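Local coordinates for protein 2-dehydropantoate 2-reductase, putative (Enterococcus faecalis, PDB 2EW2) that probably catalyses the NADPH-dependent reduction of 2-dehydropantoate (ketopantoate) to (R)-pantoate in the pathway to pantothenate, at residues G112-L117 with W286-K291; I126-T131 with N183-I188. One frame throughout, in Å; residues are numbered along the deposited sequence.

Contact 1 (G112-L117 with W286-K291); sequences GHEDVL and WRKGQK
G112 and K288 bring the two backbones nearest, their CA atoms 8.0 Å apart, and charged side chains of helix 282-292 span the gap to the turn at G112 and the short helix 114-117. D115 is gripped by three basic residues. Its OD2 takes a nearly straight bond from R287 NH1 (3.1 Å, N-H...O angle 173°) on the anti side and another from K288 NZ (3.0 Å) on the syn side, both donors somewhat out of the carboxylate plane. The R287 bond lies in the guanidinium plane, yet that plane and the carboxylate stand 78° apart. A water bridges the same pair, donating to D115 OD2 and accepting from R287 NE. The five charged residues E114, D115, R287, K288 and K291 make a salt-bridge network between the Rossmann-type nucleotide-binding domain and the helical C-terminal domain of the ketopantoate reductase fold. K288 runs extended to CE and turns at its last torsion (chi4 -70°), which sets NZ 3.0 Å from E114 OE2 as well; E236 adds a further salt bridge to this ammonium. K291 closes the group more weakly, NZ to D115 OD1 at 3.3 Å. G112 CA packs 3.7 Å from K288 CE.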
ATOM      1  N   GLY B 112       3.351 -21.025   4.262  1.00 23.47           N
ATOM      2  CA  GLY B 112       4.813 -20.913   4.149  1.00 23.25           C
ATOM      3  C   GLY B 112       5.695 -21.472   5.260  1.00 22.42           C
ATOM      4  O   GLY B 112       6.887 -21.221   5.280  1.00 21.61           O
ATOM      5  N   HIS B 113       5.113 -22.235   6.178  1.00 22.23           N
ATOM      6  CA  HIS B 113       5.865 -22.766   7.322  1.00 22.66           C
ATOM      7  C   HIS B 113       6.932 -23.766   6.937  1.00 22.79           C
ATOM      8  O   HIS B 113       7.935 -23.912   7.650  1.00 22.41           O
ATOM      9  CB  HIS B 113       4.914 -23.359   8.360  1.00 22.35           C
ATOM     10  CG  HIS B 113       3.821 -22.421   8.750  1.00 22.13           C
ATOM     11  ND1 HIS B 113       4.073 -21.172   9.269  1.00 21.10           N
ATOM     12  CD2 HIS B 113       2.474 -22.544   8.693  1.00 21.68           C
ATOM     13  CE1 HIS B 113       2.927 -20.566   9.522  1.00 23.19           C
ATOM     14  NE2 HIS B 113       1.941 -21.378   9.180  1.00 22.28           N
ATOM     15  N   GLU B 114       6.735 -24.430   5.798  1.00 23.51           N
ATOM     16  CA  GLU B 114       7.760 -25.306   5.219  1.00 24.42           C
ATOM     17  C   GLU B 114       9.113 -24.601   5.048  1.00 24.60           C
ATOM     18  O   GLU B 114      10.156 -25.244   5.100  1.00 24.36           O
ATOM     19  CB  GLU B 114       7.290 -25.907   3.872  1.00 25.35           C
ATOM     20  CG  GLU B 114       6.950 -24.887   2.758  1.00 27.25           C
ATOM     21  CD  GLU B 114       5.543 -24.285   2.864  1.00 31.49           C
ATOM     22  OE1 GLU B 114       4.802 -24.606   3.825  1.00 33.85           O
ATOM     23  OE2 GLU B 114       5.165 -23.470   1.983  1.00 32.97           O
ATOM     24  N   ASP B 115       9.098 -23.281   4.864  1.00 24.51           N
ATOM     25  CA  ASP B 115      10.340 -22.544   4.652  1.00 24.48           C
ATOM     26  C   ASP B 115      11.150 -22.441   5.940  1.00 23.83           C
ATOM     27  O   ASP B 115      12.361 -22.407   5.905  1.00 24.23           O
ATOM     28  CB  ASP B 115      10.064 -21.161   4.065  1.00 25.11           C
ATOM     29  CG  ASP B 115       9.351 -21.232   2.706  1.00 27.18           C
ATOM     30  OD1 ASP B 115       9.507 -22.256   1.995  1.00 31.40           O
ATOM     31  OD2 ASP B 115       8.632 -20.272   2.348  1.00 28.34           O
ATOM     32  N   VAL B 116      10.476 -22.404   7.083  1.00 23.30           N
ATOM     33  CA  VAL B 116      11.177 -22.471   8.364  1.00 22.97           C
ATOM     34  C   VAL B 116      11.615 -23.917   8.625  1.00 22.71           C
ATOM     35  O   VAL B 116      12.769 -24.175   8.987  1.00 22.05           O
ATOM     36  CB  VAL B 116      10.285 -21.960   9.536  1.00 23.20           C
ATOM     37  CG1 VAL B 116      10.799 -22.464  10.875  1.00 23.72           C
ATOM     38  CG2 VAL B 116      10.213 -20.435   9.548  1.00 23.02           C
ATOM     39  N   LEU B 117      10.680 -24.852   8.437  1.00 22.90           N
ATOM     40  CA  LEU B 117      10.895 -26.262   8.767  1.00 23.60           C
ATOM     41  C   LEU B 117      12.066 -26.846   7.986  1.00 24.51           C
ATOM     42  O   LEU B 117      12.858 -27.608   8.546  1.00 24.31           O
ATOM     43  CB  LEU B 117       9.603 -27.095   8.569  1.00 22.73           C
ATOM     44  CG  LEU B 117       8.421 -26.748   9.492  1.00 22.27           C
ATOM     45  CD1 LEU B 117       7.131 -27.483   9.112  1.00 20.04           C
ATOM     46  CD2 LEU B 117       8.782 -27.011  10.958  1.00 21.78           C
ATOM     47  N   TRP B 286       5.420 -12.513  -0.017  1.00 18.35           N
ATOM     48  CA  TRP B 286       6.511 -11.579  -0.279  1.00 19.42           C
ATOM     49  C   TRP B 286       7.876 -12.284  -0.094  1.00 19.60           C
ATOM     50  O   TRP B 286       8.740 -12.220  -0.985  1.00 19.72           O
ATOM     51  CB  TRP B 286       6.350 -10.344   0.630  1.00 18.88           C
ATOM     52  CG  TRP B 286       7.396  -9.260   0.495  1.00 19.56           C
ATOM     53  CD1 TRP B 286       8.246  -9.043  -0.563  1.00 20.38           C
ATOM     54  CD2 TRP B 286       7.667  -8.216   1.449  1.00 18.98           C
ATOM     55  NE1 TRP B 286       9.041  -7.936  -0.306  1.00 19.60           N
ATOM     56  CE2 TRP B 286       8.707  -7.421   0.921  1.00 19.47           C
ATOM     57  CE3 TRP B 286       7.137  -7.889   2.710  1.00 19.37           C
ATOM     58  CZ2 TRP B 286       9.227  -6.314   1.611  1.00 19.48           C
ATOM     59  CZ3 TRP B 286       7.650  -6.788   3.390  1.00 17.83           C
ATOM     60  CH2 TRP B 286       8.691  -6.021   2.844  1.00 19.43           C
ATOM     61  N   ARG B 287       8.059 -12.973   1.029  1.00 19.84           N
ATOM     62  CA  ARG B 287       9.304 -13.754   1.251  1.00 21.70           C
ATOM     63  C   ARG B 287       9.555 -14.761   0.113  1.00 20.61           C
ATOM     64  O   ARG B 287      10.648 -14.809  -0.464  1.00 20.64           O
ATOM     65  CB  ARG B 287       9.276 -14.455   2.617  1.00 21.46           C
ATOM     66  CG  ARG B 287      10.587 -15.144   3.001  1.00 24.82           C
ATOM     67  CD  ARG B 287      10.444 -16.024   4.251  1.00 25.35           C
ATOM     68  NE  ARG B 287       9.497 -17.127   4.040  1.00 31.36           N
ATOM     69  CZ  ARG B 287       8.310 -17.225   4.634  1.00 32.58           C
ATOM     70  NH1 ARG B 287       7.520 -18.264   4.369  1.00 33.19           N
ATOM     71  NH2 ARG B 287       7.911 -16.292   5.497  1.00 32.91           N
ATOM     72  N   LYS B 288       8.540 -15.541  -0.238  1.00 20.52           N
ATOM     73  CA  LYS B 288       8.683 -16.522  -1.329  1.00 20.27           C
ATOM     74  C   LYS B 288       8.968 -15.863  -2.668  1.00 20.69           C
ATOM     75  O   LYS B 288       9.839 -16.316  -3.404  1.00 19.75           O
ATOM     76  CB  LYS B 288       7.431 -17.386  -1.455  1.00 19.98           C
ATOM     77  CG  LYS B 288       7.223 -18.372  -0.305  1.00 19.60           C
ATOM     78  CD  LYS B 288       5.864 -19.090  -0.463  1.00 20.08           C
ATOM     79  CE  LYS B 288       5.689 -20.175   0.625  1.00 20.97           C
ATOM     80  NZ  LYS B 288       6.612 -21.367   0.444  1.00 19.31           N
ATOM     81  N   GLY B 289       8.220 -14.800  -2.994  1.00 20.76           N
ATOM     82  CA  GLY B 289       8.455 -14.046  -4.217  1.00 21.05           C
ATOM     83  C   GLY B 289       9.894 -13.563  -4.373  1.00 21.99           C
ATOM     84  O   GLY B 289      10.448 -13.591  -5.461  1.00 22.38           O
ATOM     85  N   GLN B 290      10.494 -13.107  -3.284  1.00 22.63           N
ATOM     86  CA  GLN B 290      11.868 -12.639  -3.315  1.00 24.15           C
ATOM     87  C   GLN B 290      12.801 -13.784  -3.692  1.00 24.49           C
ATOM     88  O   GLN B 290      13.741 -13.598  -4.449  1.00 24.58           O
ATOM     89  CB  GLN B 290      12.272 -12.062  -1.953  1.00 24.23           C
ATOM     90  CG  GLN B 290      11.616 -10.704  -1.638  1.00 28.20           C
ATOM     91  CD  GLN B 290      11.926  -9.668  -2.708  1.00 32.32           C
ATOM     92  OE1 GLN B 290      13.073  -9.254  -2.860  1.00 36.57           O
ATOM     93  NE2 GLN B 290      10.911  -9.253  -3.457  1.00 33.34           N
ATOM     94  N   LYS B 291      12.541 -14.973  -3.168  1.00 24.99           N
ATOM     95  CA  LYS B 291      13.445 -16.076  -3.460  1.00 25.69           C
ATOM     96  C   LYS B 291      13.186 -16.697  -4.829  1.00 24.73           C
ATOM     97  O   LYS B 291      14.090 -17.280  -5.426  1.00 25.30           O
ATOM     98  CB  LYS B 291      13.503 -17.082  -2.310  1.00 26.83           C
ATOM     99  CG  LYS B 291      12.311 -17.934  -2.102  1.00 30.80           C
ATOM    100  CD  LYS B 291      12.721 -19.215  -1.333  1.00 35.29           C
ATOM    101  CE  LYS B 291      11.481 -20.039  -0.953  1.00 38.67           C
ATOM    102  NZ  LYS B 291      11.785 -21.276  -0.179  1.00 41.11           N
TER
HETATM  103  O   HOH W   1      10.165 -18.331   1.715  1.00 53.85           O

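Contact 2 (I126-T131 with N183-I188); sequences ILVGIT and NVRYSI
V128 and I130, two residues apart on strand 126-131, both direct their side chains at the first turn of helix 184-195, where V184 faces them. The axes of strand 126-131 and helix segment 184-188 pass 8.6 Å apart at 65°, and no hydrogen bond joins the two. V128 uses both methyls: CG1 sits 3.5 Å from R185 CG, the two side chains crossing at about a right angle, and also meets V184 CG1. Its CG2, anti to the backbone N, reaches I188 CD1 at 3.3 Å, a close methyl-methyl approach. V184 CG1, likewise anti to its backbone N (chi1 178°), lies between the two strand side chains, 3.9 Å from V128 CG1 and 4.1 Å from I130 CD1. I130 touches the helix chiefly through CD1, which abuts S187 OG at 3.3 Å. That hydroxyl donates to V184 O (3.0 Å), so its proton is spent inside the helix. Strand 126-131 of the Rossmann-type domain thus meets the first helix of the C-terminal domain. Within the large mixed sheet the strand runs between parallel strand 103-106 and antiparallel strand 151-155; V184 also touches E152 and E154 of the latter, while E154 accepts a hydrogen bond from R185 N.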
ATOM      1  N   ILE B 126       8.824 -33.163   4.461  1.00 18.65           N
ATOM      2  CA  ILE B 126       7.822 -32.291   5.047  1.00 18.21           C
ATOM      3  C   ILE B 126       6.423 -32.614   4.531  1.00 17.73           C
ATOM      4  O   ILE B 126       6.182 -32.643   3.309  1.00 17.43           O
ATOM      5  CB  ILE B 126       8.169 -30.795   4.817  1.00 18.82           C
ATOM      6  CG1 ILE B 126       9.548 -30.479   5.430  1.00 17.52           C
ATOM      7  CG2 ILE B 126       7.075 -29.884   5.440  1.00 18.36           C
ATOM      8  CD1 ILE B 126      10.071 -29.124   5.013  1.00 19.09           C
ATOM      9  N   LEU B 127       5.514 -32.844   5.474  1.00 16.97           N
ATOM     10  CA  LEU B 127       4.091 -33.075   5.181  1.00 17.45           C
ATOM     11  C   LEU B 127       3.284 -31.908   5.721  1.00 17.65           C
ATOM     12  O   LEU B 127       3.668 -31.284   6.723  1.00 18.28           O
ATOM     13  CB  LEU B 127       3.592 -34.357   5.872  1.00 17.27           C
ATOM     14  CG  LEU B 127       4.490 -35.605   5.886  1.00 17.23           C
ATOM     15  CD1 LEU B 127       3.880 -36.755   6.709  1.00 16.28           C
ATOM     16  CD2 LEU B 127       4.788 -36.049   4.485  1.00 16.62           C
ATOM     17  N   VAL B 128       2.152 -31.624   5.093  1.00 17.26           N
ATOM     18  CA  VAL B 128       1.283 -30.565   5.608  1.00 18.23           C
ATOM     19  C   VAL B 128      -0.090 -31.162   5.870  1.00 18.77           C
ATOM     20  O   VAL B 128      -0.535 -32.037   5.139  1.00 18.39           O
ATOM     21  CB  VAL B 128       1.253 -29.345   4.634  1.00 18.29           C
ATOM     22  CG1 VAL B 128       0.799 -29.750   3.230  1.00 18.52           C
ATOM     23  CG2 VAL B 128       0.420 -28.220   5.184  1.00 20.60           C
ATOM     24  N   GLY B 129      -0.758 -30.716   6.920  1.00 19.00           N
ATOM     25  CA  GLY B 129      -2.110 -31.203   7.121  1.00 19.89           C
ATOM     26  C   GLY B 129      -3.048 -30.206   7.750  1.00 20.23           C
ATOM     27  O   GLY B 129      -2.636 -29.127   8.180  1.00 20.10           O
ATOM     28  N   ILE B 130      -4.313 -30.589   7.798  1.00 21.18           N
ATOM     29  CA  ILE B 130      -5.346 -29.774   8.401  1.00 22.64           C
ATOM     30  C   ILE B 130      -6.041 -30.689   9.393  1.00 22.79           C
ATOM     31  O   ILE B 130      -6.423 -31.814   9.045  1.00 22.25           O
ATOM     32  CB  ILE B 130      -6.343 -29.241   7.335  1.00 22.92           C
ATOM     33  CG1 ILE B 130      -5.621 -28.360   6.316  1.00 23.89           C
ATOM     34  CG2 ILE B 130      -7.490 -28.447   7.986  1.00 23.85           C
ATOM     35  CD1 ILE B 130      -6.420 -28.139   5.048  1.00 26.70           C
ATOM     36  N   THR B 131      -6.171 -30.226  10.628  1.00 23.09           N
ATOM     37  CA  THR B 131      -6.909 -30.984  11.630  1.00 24.51           C
ATOM     38  C   THR B 131      -8.286 -30.364  11.869  1.00 25.55           C
ATOM     39  O   THR B 131      -8.404 -29.159  12.093  1.00 25.80           O
ATOM     40  CB  THR B 131      -6.119 -31.160  12.950  1.00 24.46           C
ATOM     41  OG1 THR B 131      -6.935 -31.849  13.888  1.00 24.30           O
ATOM     42  CG2 THR B 131      -5.682 -29.827  13.561  1.00 23.94           C
ATOM     43  N   ASN B 183      -5.480 -32.047  -2.062  0.70 23.37           N
ATOM     44  CA  ASN B 183      -5.988 -30.676  -2.105  0.70 23.53           C
ATOM     45  C   ASN B 183      -5.542 -29.843  -0.910  0.70 22.71           C
ATOM     46  O   ASN B 183      -5.896 -28.674  -0.820  0.70 22.64           O
ATOM     47  CB  ASN B 183      -7.527 -30.620  -2.257  0.70 24.11           C
ATOM     48  CG  ASN B 183      -8.025 -29.238  -2.749  0.70 26.47           C
ATOM     49  OD1 ASN B 183      -7.530 -28.707  -3.749  0.70 27.69           O
ATOM     50  ND2 ASN B 183      -8.997 -28.663  -2.041  0.70 27.74           N
ATOM     51  N   VAL B 184      -4.760 -30.437  -0.001  1.00 22.08           N
ATOM     52  CA  VAL B 184      -4.361 -29.752   1.241  1.00 20.70           C
ATOM     53  C   VAL B 184      -3.571 -28.457   0.967  1.00 20.77           C
ATOM     54  O   VAL B 184      -3.913 -27.386   1.475  1.00 21.40           O
ATOM     55  CB  VAL B 184      -3.560 -30.677   2.185  1.00 20.82           C
ATOM     56  CG1 VAL B 184      -3.116 -29.904   3.441  1.00 19.30           C
ATOM     57  CG2 VAL B 184      -4.398 -31.864   2.573  1.00 18.85           C
ATOM     58  N   ARG B 185      -2.519 -28.567   0.168  1.00 20.27           N
ATOM     59  CA  ARG B 185      -1.674 -27.421  -0.181  1.00 20.39           C
ATOM     60  C   ARG B 185      -2.494 -26.361  -0.912  1.00 20.46           C
ATOM     61  O   ARG B 185      -2.390 -25.195  -0.588  1.00 20.50           O
ATOM     62  CB  ARG B 185      -0.459 -27.878  -1.001  1.00 19.69           C
ATOM     63  CG  ARG B 185       0.493 -28.765  -0.166  1.00 20.78           C
ATOM     64  CD  ARG B 185       1.649 -29.351  -0.969  1.00 21.20           C
ATOM     65  NE  ARG B 185       2.420 -28.289  -1.600  1.00 23.45           N
ATOM     66  CZ  ARG B 185       2.751 -28.272  -2.886  1.00 25.66           C
ATOM     67  NH1 ARG B 185       2.454 -29.312  -3.658  1.00 24.45           N
ATOM     68  NH2 ARG B 185       3.428 -27.239  -3.386  1.00 24.98           N
ATOM     69  N   TYR B 186      -3.336 -26.795  -1.854  1.00 20.95           N
ATOM     70  CA  TYR B 186      -4.235 -25.898  -2.585  1.00 21.43           C
ATOM     71  C   TYR B 186      -5.183 -25.143  -1.649  1.00 21.32           C
ATOM     72  O   TYR B 186      -5.329 -23.917  -1.757  1.00 21.07           O
ATOM     73  CB  TYR B 186      -5.027 -26.658  -3.680  1.00 21.87           C
ATOM     74  CG  TYR B 186      -5.847 -25.722  -4.546  1.00 23.53           C
ATOM     75  CD1 TYR B 186      -5.343 -25.232  -5.740  1.00 22.87           C
ATOM     76  CD2 TYR B 186      -7.112 -25.280  -4.130  1.00 23.88           C
ATOM     77  CE1 TYR B 186      -6.085 -24.340  -6.525  1.00 24.68           C
ATOM     78  CE2 TYR B 186      -7.858 -24.386  -4.903  1.00 24.42           C
ATOM     79  CZ  TYR B 186      -7.343 -23.911  -6.093  1.00 23.89           C
ATOM     80  OH  TYR B 186      -8.092 -23.012  -6.862  1.00 24.33           O
ATOM     81  N   SER B 187      -5.816 -25.855  -0.713  1.00 21.44           N
ATOM     82  CA  SER B 187      -6.768 -25.211   0.184  1.00 21.56           C
ATOM     83  C   SER B 187      -6.092 -24.187   1.092  1.00 21.11           C
ATOM     84  O   SER B 187      -6.657 -23.123   1.367  1.00 20.93           O
ATOM     85  CB  SER B 187      -7.544 -26.244   1.007  1.00 21.91           C
ATOM     86  OG  SER B 187      -6.747 -26.673   2.084  1.00 25.72           O
ATOM     87  N   ILE B 188      -4.883 -24.505   1.547  1.00 20.17           N
ATOM     88  CA  ILE B 188      -4.093 -23.572   2.341  1.00 20.08           C
ATOM     89  C   ILE B 188      -3.737 -22.282   1.569  1.00 19.94           C
ATOM     90  O   ILE B 188      -3.827 -21.164   2.117  1.00 20.35           O
ATOM     91  CB  ILE B 188      -2.836 -24.275   2.904  1.00 19.94           C
ATOM     92  CG1 ILE B 188      -3.249 -25.276   3.992  1.00 19.88           C
ATOM     93  CG2 ILE B 188      -1.760 -23.257   3.382  1.00 18.79           C
ATOM     94  CD1 ILE B 188      -2.175 -26.289   4.320  1.00 19.06           C
TER

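Overall arrangement
Both contacts join the N-terminal Rossmann-type domain to the helical C-terminal domain, with centres about 16 Å apart. Each takes its first segment from the former and its second from the latter. In chain order the segments run 112-117, 126-131, 183-188 and 286-291, so contact 2 is nested inside the loop closed by contact 1. Helix 114-117 precedes strand 126-131, and the contacts touch where I126 CD1 packs on E114 O and L117 CB. E236, just after helix 218-235, ties them again: its side chain pairs with K288 and its backbone carbonyl accepts from R185 NH2. Here the domains meet through a charged patch and a largely apolar one; in ketopantoate reductases the interdomain cleft holds the active site.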